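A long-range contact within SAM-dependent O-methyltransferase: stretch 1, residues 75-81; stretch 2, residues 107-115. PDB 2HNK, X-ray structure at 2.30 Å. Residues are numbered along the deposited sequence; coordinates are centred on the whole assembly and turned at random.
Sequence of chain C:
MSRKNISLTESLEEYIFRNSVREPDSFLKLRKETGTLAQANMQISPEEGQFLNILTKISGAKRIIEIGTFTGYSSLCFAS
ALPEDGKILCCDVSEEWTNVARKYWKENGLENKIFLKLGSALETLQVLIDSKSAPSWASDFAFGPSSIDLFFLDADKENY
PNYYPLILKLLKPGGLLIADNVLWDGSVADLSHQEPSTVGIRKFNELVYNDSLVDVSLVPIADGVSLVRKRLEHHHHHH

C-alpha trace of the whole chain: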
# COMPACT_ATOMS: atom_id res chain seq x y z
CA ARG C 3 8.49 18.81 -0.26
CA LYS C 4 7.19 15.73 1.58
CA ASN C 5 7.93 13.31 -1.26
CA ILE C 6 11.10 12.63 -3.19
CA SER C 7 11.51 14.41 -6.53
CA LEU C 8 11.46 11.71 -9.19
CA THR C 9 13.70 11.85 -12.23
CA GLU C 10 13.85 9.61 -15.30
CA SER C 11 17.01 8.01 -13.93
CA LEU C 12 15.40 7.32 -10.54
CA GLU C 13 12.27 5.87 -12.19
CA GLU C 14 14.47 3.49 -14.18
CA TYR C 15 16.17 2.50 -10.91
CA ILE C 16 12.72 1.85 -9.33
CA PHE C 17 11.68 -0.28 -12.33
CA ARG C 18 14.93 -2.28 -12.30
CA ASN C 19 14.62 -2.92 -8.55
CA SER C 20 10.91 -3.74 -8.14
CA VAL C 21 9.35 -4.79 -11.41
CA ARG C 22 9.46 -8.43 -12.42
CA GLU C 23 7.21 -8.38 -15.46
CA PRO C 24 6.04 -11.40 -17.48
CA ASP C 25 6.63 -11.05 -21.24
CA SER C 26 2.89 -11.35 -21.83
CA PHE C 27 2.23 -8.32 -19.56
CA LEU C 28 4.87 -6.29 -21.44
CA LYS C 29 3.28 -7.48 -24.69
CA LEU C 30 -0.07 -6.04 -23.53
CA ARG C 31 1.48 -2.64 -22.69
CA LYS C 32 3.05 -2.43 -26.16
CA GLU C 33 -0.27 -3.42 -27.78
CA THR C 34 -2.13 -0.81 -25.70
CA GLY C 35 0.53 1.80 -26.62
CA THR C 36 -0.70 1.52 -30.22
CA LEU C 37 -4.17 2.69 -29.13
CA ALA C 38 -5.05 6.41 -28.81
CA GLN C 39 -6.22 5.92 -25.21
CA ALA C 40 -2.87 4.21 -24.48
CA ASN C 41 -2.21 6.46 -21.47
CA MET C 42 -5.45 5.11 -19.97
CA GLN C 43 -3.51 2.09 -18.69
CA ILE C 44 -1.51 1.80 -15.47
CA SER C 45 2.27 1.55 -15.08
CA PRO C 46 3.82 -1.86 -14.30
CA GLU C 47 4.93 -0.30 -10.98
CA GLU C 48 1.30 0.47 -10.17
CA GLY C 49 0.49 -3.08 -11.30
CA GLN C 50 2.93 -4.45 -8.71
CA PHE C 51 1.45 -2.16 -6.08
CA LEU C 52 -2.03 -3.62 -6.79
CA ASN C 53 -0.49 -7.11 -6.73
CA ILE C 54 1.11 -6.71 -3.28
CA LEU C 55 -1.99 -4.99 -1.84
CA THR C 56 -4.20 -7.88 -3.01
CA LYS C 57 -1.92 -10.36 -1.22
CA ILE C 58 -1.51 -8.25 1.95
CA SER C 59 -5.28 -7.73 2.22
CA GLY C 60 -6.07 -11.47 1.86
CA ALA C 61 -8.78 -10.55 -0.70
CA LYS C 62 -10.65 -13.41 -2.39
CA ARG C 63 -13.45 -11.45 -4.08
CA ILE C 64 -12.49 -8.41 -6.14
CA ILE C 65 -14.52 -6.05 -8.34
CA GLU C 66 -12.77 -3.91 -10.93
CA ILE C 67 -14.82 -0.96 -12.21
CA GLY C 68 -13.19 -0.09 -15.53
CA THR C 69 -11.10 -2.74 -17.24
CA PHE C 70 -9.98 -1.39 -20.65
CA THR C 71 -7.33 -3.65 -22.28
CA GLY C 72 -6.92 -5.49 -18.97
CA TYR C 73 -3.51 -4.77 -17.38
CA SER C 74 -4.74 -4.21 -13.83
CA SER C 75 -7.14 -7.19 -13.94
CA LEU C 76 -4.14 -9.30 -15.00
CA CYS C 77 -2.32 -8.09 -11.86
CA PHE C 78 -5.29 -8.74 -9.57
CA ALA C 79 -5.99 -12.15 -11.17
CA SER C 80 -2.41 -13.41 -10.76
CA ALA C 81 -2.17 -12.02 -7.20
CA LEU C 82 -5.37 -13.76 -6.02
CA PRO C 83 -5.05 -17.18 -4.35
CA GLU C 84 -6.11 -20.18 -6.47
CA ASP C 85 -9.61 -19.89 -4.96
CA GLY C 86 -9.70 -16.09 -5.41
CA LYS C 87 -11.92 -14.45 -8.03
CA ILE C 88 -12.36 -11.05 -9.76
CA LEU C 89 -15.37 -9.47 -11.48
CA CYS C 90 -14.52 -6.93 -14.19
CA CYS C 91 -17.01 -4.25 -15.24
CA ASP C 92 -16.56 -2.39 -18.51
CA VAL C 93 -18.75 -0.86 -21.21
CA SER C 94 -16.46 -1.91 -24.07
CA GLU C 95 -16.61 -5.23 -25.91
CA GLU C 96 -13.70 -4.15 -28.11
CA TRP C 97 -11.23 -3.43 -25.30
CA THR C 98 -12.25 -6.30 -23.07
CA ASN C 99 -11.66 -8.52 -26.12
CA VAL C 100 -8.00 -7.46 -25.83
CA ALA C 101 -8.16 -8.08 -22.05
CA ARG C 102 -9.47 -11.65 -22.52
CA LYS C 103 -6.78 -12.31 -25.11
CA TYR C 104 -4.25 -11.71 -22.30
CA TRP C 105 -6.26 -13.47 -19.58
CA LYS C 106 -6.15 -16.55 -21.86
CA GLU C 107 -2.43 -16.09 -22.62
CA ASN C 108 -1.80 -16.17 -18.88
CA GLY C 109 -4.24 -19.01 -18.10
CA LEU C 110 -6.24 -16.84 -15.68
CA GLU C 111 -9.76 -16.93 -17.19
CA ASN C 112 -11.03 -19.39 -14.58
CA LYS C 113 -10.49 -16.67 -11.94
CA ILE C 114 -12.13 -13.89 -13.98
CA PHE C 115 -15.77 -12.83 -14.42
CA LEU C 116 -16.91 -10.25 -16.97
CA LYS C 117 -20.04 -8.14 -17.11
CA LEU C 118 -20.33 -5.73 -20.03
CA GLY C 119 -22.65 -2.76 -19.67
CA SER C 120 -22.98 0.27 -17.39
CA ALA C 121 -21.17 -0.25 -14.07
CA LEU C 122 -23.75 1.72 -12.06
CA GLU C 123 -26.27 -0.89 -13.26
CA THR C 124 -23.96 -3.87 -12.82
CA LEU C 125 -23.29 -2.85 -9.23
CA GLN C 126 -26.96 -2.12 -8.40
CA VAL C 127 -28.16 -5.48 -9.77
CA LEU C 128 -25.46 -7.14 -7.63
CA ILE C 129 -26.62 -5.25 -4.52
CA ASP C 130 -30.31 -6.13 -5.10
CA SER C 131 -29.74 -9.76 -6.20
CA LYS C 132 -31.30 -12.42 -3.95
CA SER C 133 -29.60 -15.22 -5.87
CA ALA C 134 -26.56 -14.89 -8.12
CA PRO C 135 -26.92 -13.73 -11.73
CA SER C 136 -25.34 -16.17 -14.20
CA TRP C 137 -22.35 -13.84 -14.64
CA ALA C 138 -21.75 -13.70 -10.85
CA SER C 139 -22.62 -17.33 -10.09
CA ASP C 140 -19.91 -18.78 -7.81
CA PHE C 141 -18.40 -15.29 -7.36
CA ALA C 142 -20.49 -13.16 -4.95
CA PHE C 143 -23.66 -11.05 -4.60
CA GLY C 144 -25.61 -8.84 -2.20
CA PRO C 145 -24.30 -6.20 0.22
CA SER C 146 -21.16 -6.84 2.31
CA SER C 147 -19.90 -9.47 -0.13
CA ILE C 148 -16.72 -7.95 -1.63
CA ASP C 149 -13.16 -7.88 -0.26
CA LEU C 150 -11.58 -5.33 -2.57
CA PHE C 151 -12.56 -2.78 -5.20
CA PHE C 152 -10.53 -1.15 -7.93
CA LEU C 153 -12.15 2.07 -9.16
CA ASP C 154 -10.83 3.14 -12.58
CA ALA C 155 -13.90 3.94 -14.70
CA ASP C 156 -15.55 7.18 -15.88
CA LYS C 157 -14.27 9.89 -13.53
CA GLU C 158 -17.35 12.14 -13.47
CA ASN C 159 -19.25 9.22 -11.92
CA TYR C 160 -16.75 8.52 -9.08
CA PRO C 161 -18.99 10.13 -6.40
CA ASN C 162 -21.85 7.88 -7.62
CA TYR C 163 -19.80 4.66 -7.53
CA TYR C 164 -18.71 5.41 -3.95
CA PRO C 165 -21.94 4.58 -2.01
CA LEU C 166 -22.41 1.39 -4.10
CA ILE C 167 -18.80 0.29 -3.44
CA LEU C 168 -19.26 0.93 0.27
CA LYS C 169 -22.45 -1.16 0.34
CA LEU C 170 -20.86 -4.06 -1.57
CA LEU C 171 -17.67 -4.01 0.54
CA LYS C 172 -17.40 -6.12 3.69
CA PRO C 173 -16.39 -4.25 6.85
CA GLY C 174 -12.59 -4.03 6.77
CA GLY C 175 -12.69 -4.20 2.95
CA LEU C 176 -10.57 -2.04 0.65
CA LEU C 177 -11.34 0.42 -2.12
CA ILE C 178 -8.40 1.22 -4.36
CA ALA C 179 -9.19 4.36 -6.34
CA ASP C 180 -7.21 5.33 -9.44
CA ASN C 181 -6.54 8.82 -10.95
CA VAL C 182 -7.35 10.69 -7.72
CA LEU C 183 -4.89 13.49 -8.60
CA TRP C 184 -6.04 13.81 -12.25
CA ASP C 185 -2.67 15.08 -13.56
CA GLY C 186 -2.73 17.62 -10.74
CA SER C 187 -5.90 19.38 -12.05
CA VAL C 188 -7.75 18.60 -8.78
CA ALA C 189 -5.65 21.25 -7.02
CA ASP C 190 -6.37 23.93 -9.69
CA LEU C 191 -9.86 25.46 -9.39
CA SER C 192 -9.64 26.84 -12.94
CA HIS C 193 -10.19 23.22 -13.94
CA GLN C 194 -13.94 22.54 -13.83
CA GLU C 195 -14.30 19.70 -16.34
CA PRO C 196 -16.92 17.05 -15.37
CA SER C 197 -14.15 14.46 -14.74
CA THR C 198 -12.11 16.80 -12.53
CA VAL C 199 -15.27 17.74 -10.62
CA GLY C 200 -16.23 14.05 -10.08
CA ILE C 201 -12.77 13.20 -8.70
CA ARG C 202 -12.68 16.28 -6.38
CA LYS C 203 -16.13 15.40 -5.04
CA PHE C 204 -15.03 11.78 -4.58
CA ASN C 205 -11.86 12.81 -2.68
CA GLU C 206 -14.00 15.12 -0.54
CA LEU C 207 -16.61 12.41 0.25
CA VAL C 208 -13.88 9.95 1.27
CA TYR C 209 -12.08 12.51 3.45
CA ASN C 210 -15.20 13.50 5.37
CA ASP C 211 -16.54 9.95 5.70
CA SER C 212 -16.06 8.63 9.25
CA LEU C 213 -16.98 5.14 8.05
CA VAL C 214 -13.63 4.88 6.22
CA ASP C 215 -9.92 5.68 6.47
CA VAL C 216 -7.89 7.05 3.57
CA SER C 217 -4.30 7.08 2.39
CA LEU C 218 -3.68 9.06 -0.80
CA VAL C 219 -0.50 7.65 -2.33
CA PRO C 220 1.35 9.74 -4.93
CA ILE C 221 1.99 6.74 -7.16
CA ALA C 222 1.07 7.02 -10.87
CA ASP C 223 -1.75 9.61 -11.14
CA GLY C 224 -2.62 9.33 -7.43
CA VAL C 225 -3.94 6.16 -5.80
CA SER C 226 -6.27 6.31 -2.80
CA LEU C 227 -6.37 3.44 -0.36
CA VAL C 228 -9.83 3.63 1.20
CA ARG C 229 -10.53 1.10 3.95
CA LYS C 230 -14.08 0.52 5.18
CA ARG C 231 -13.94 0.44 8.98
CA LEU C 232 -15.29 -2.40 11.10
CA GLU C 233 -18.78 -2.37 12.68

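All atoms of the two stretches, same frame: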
# COMPACT_ATOMS: atom_id res chain seq x y z
N SER C 75 -6.42 -5.93 -14.21
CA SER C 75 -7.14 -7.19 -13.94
C SER C 75 -6.19 -8.38 -13.99
O SER C 75 -6.33 -9.32 -13.22
CB SER C 75 -8.32 -7.38 -14.92
OG SER C 75 -7.86 -7.52 -16.26
N LEU C 76 -5.21 -8.31 -14.89
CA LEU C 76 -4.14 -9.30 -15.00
C LEU C 76 -3.31 -9.34 -13.71
O LEU C 76 -2.95 -10.42 -13.24
CB LEU C 76 -3.25 -8.93 -16.18
CG LEU C 76 -2.77 -9.89 -17.26
CD1 LEU C 76 -3.80 -10.95 -17.64
CD2 LEU C 76 -2.32 -9.07 -18.48
N CYS C 77 -3.05 -8.17 -13.13
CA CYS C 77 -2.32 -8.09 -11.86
C CYS C 77 -3.13 -8.62 -10.69
O CYS C 77 -2.61 -9.39 -9.88
CB CYS C 77 -1.87 -6.65 -11.57
SG CYS C 77 -0.77 -6.02 -12.83
N PHE C 78 -4.39 -8.21 -10.59
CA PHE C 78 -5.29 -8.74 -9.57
C PHE C 78 -5.46 -10.25 -9.70
O PHE C 78 -5.36 -10.96 -8.70
CB PHE C 78 -6.67 -8.08 -9.65
CG PHE C 78 -6.69 -6.65 -9.18
CD1 PHE C 78 -7.10 -5.63 -10.04
CD2 PHE C 78 -6.30 -6.32 -7.88
CE1 PHE C 78 -7.13 -4.30 -9.62
CE2 PHE C 78 -6.31 -4.99 -7.46
CZ PHE C 78 -6.74 -3.98 -8.33
N ALA C 79 -5.70 -10.73 -10.92
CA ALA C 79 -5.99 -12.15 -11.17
C ALA C 79 -4.82 -13.05 -10.80
O ALA C 79 -5.03 -14.11 -10.20
CB ALA C 79 -6.45 -12.40 -12.62
N SER C 80 -3.60 -12.64 -11.14
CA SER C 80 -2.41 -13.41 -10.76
C SER C 80 -2.03 -13.29 -9.28
O SER C 80 -1.38 -14.18 -8.75
CB SER C 80 -1.21 -13.12 -11.65
OG SER C 80 -1.18 -11.78 -12.07
N ALA C 81 -2.44 -12.20 -8.63
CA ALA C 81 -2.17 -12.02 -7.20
C ALA C 81 -3.11 -12.82 -6.31
O ALA C 81 -2.72 -13.25 -5.23
CB ALA C 81 -2.21 -10.55 -6.81
N GLU C 107 -3.89 -15.94 -22.51
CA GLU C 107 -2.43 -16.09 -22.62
C GLU C 107 -1.79 -16.47 -21.29
O GLU C 107 -0.81 -17.21 -21.24
CB GLU C 107 -1.77 -14.80 -23.12
CG GLU C 107 -1.75 -14.65 -24.64
CD GLU C 107 -0.79 -13.55 -25.13
OE1 GLU C 107 0.14 -13.19 -24.37
OE2 GLU C 107 -0.96 -13.07 -26.27
N ASN C 108 -2.36 -15.97 -20.20
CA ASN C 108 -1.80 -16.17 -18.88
C ASN C 108 -2.53 -17.23 -18.07
O ASN C 108 -2.21 -17.45 -16.90
CB ASN C 108 -1.74 -14.83 -18.14
CG ASN C 108 -0.72 -13.88 -18.75
OD1 ASN C 108 0.47 -14.00 -18.50
ND2 ASN C 108 -1.19 -12.95 -19.56
N GLY C 109 -3.50 -17.90 -18.71
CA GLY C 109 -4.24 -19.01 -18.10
C GLY C 109 -5.04 -18.63 -16.87
O GLY C 109 -5.16 -19.43 -15.94
N LEU C 110 -5.59 -17.42 -16.87
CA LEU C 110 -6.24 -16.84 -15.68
C LEU C 110 -7.76 -16.70 -15.79
O LEU C 110 -8.41 -16.25 -14.84
CB LEU C 110 -5.63 -15.46 -15.37
CG LEU C 110 -4.15 -15.42 -14.95
CD1 LEU C 110 -3.57 -14.03 -15.14
CD2 LEU C 110 -3.97 -15.91 -13.52
N GLU C 111 -8.33 -17.09 -16.93
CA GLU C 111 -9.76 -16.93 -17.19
C GLU C 111 -10.67 -17.55 -16.14
O GLU C 111 -11.73 -17.00 -15.82
CB GLU C 111 -10.13 -17.48 -18.55
CG GLU C 111 -9.74 -16.57 -19.70
CD GLU C 111 -10.06 -17.19 -21.03
OE1 GLU C 111 -10.97 -16.68 -21.72
OE2 GLU C 111 -9.41 -18.20 -21.37
N ASN C 112 -10.26 -18.70 -15.61
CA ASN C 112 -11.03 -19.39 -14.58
C ASN C 112 -11.33 -18.49 -13.37
O ASN C 112 -12.40 -18.58 -12.77
CB ASN C 112 -10.35 -20.71 -14.17
CG ASN C 112 -9.10 -20.50 -13.33
OD1 ASN C 112 -9.12 -20.72 -12.12
ND2 ASN C 112 -8.00 -20.09 -13.96
N LYS C 113 -10.40 -17.59 -13.08
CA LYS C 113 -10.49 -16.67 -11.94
C LYS C 113 -11.29 -15.41 -12.25
O LYS C 113 -11.62 -14.65 -11.34
CB LYS C 113 -9.09 -16.26 -11.49
CG LYS C 113 -8.35 -17.31 -10.67
CD LYS C 113 -6.85 -17.03 -10.64
CE LYS C 113 -6.29 -17.18 -9.25
NZ LYS C 113 -4.81 -16.95 -9.22
N ILE C 114 -11.61 -15.18 -13.53
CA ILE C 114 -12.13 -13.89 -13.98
C ILE C 114 -13.56 -13.95 -14.49
O ILE C 114 -13.91 -14.84 -15.27
CB ILE C 114 -11.21 -13.27 -15.07
CG1 ILE C 114 -9.78 -13.14 -14.56
CG2 ILE C 114 -11.74 -11.92 -15.52
CD1 ILE C 114 -8.78 -12.82 -15.63
N PHE C 115 -14.37 -12.98 -14.05
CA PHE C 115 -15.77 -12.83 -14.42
C PHE C 115 -15.97 -11.49 -15.12
O PHE C 115 -15.47 -10.46 -14.66
CB PHE C 115 -16.66 -12.87 -13.17
CG PHE C 115 -16.62 -14.18 -12.42
CD1 PHE C 115 -15.46 -14.59 -11.77
CD2 PHE C 115 -17.75 -14.98 -12.35
CE1 PHE C 115 -15.42 -15.80 -11.08
CE2 PHE C 115 -17.73 -16.19 -11.65
CZ PHE C 115 -16.57 -16.59 -11.01

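The contact is a small apolar packing of one helical face against a loop, a short 3-10 segment and the start of a strand, fastened by a single hydrogen bond from a lysine to a helix carbonyl. It buries 317 Å², both sides summed, and the two stretches come nearest, by CA atoms, at Ala79 and Lys113, 6.4 Å apart.

Ala79 is the centre of the helical side. Its CA-to-CB bond points toward stretch 2, and the methyl meets two side chains: Ala79 CB lies 3.8 Å from Ile114 CD1 and 4.2 Å from Leu110 CD1. Ala79, Leu76 and Ile114 are buried in the whole assembly, as suits side chains with no polar group; Ile114, CA-to-CB toward the helix and in the m,t rotamer, brings its CD1 to the methyl. The one-carbon side chain fits here: the backbone is itself in contact, with Ala79 O 3.9 Å from Leu110 CD2. One turn earlier, Leu76 leaves its backbone sideways, with chi1 at -133°, between wells, yet its end reaches the contact. Leu76 CD1 sits 4.0 Å from Leu110 CD1 and 3.8 Å from Asn108 ND2; the latter is a van der Waals approach, and the amide nitrogen finds its hydrogen bond elsewhere in the structure.

Leu110, in the m,t rotamer, thus touches Leu76, Ala79 and Ser80, the last through Leu110 CD2 at 4.0 Å from Ser80 CA. Ser80 directs its CB away, and its hydroxyl turns back to its own helix, where Ser80 OG donates to Leu76 O at 2.5 Å.

The polar link is Lys113 NZ to Ala79 O, 3.0 Å. The long lysine chain, with chi3 at 135°, between wells, carries its ammonium group to this carbonyl; its CA-to-CB bond also points toward the helix.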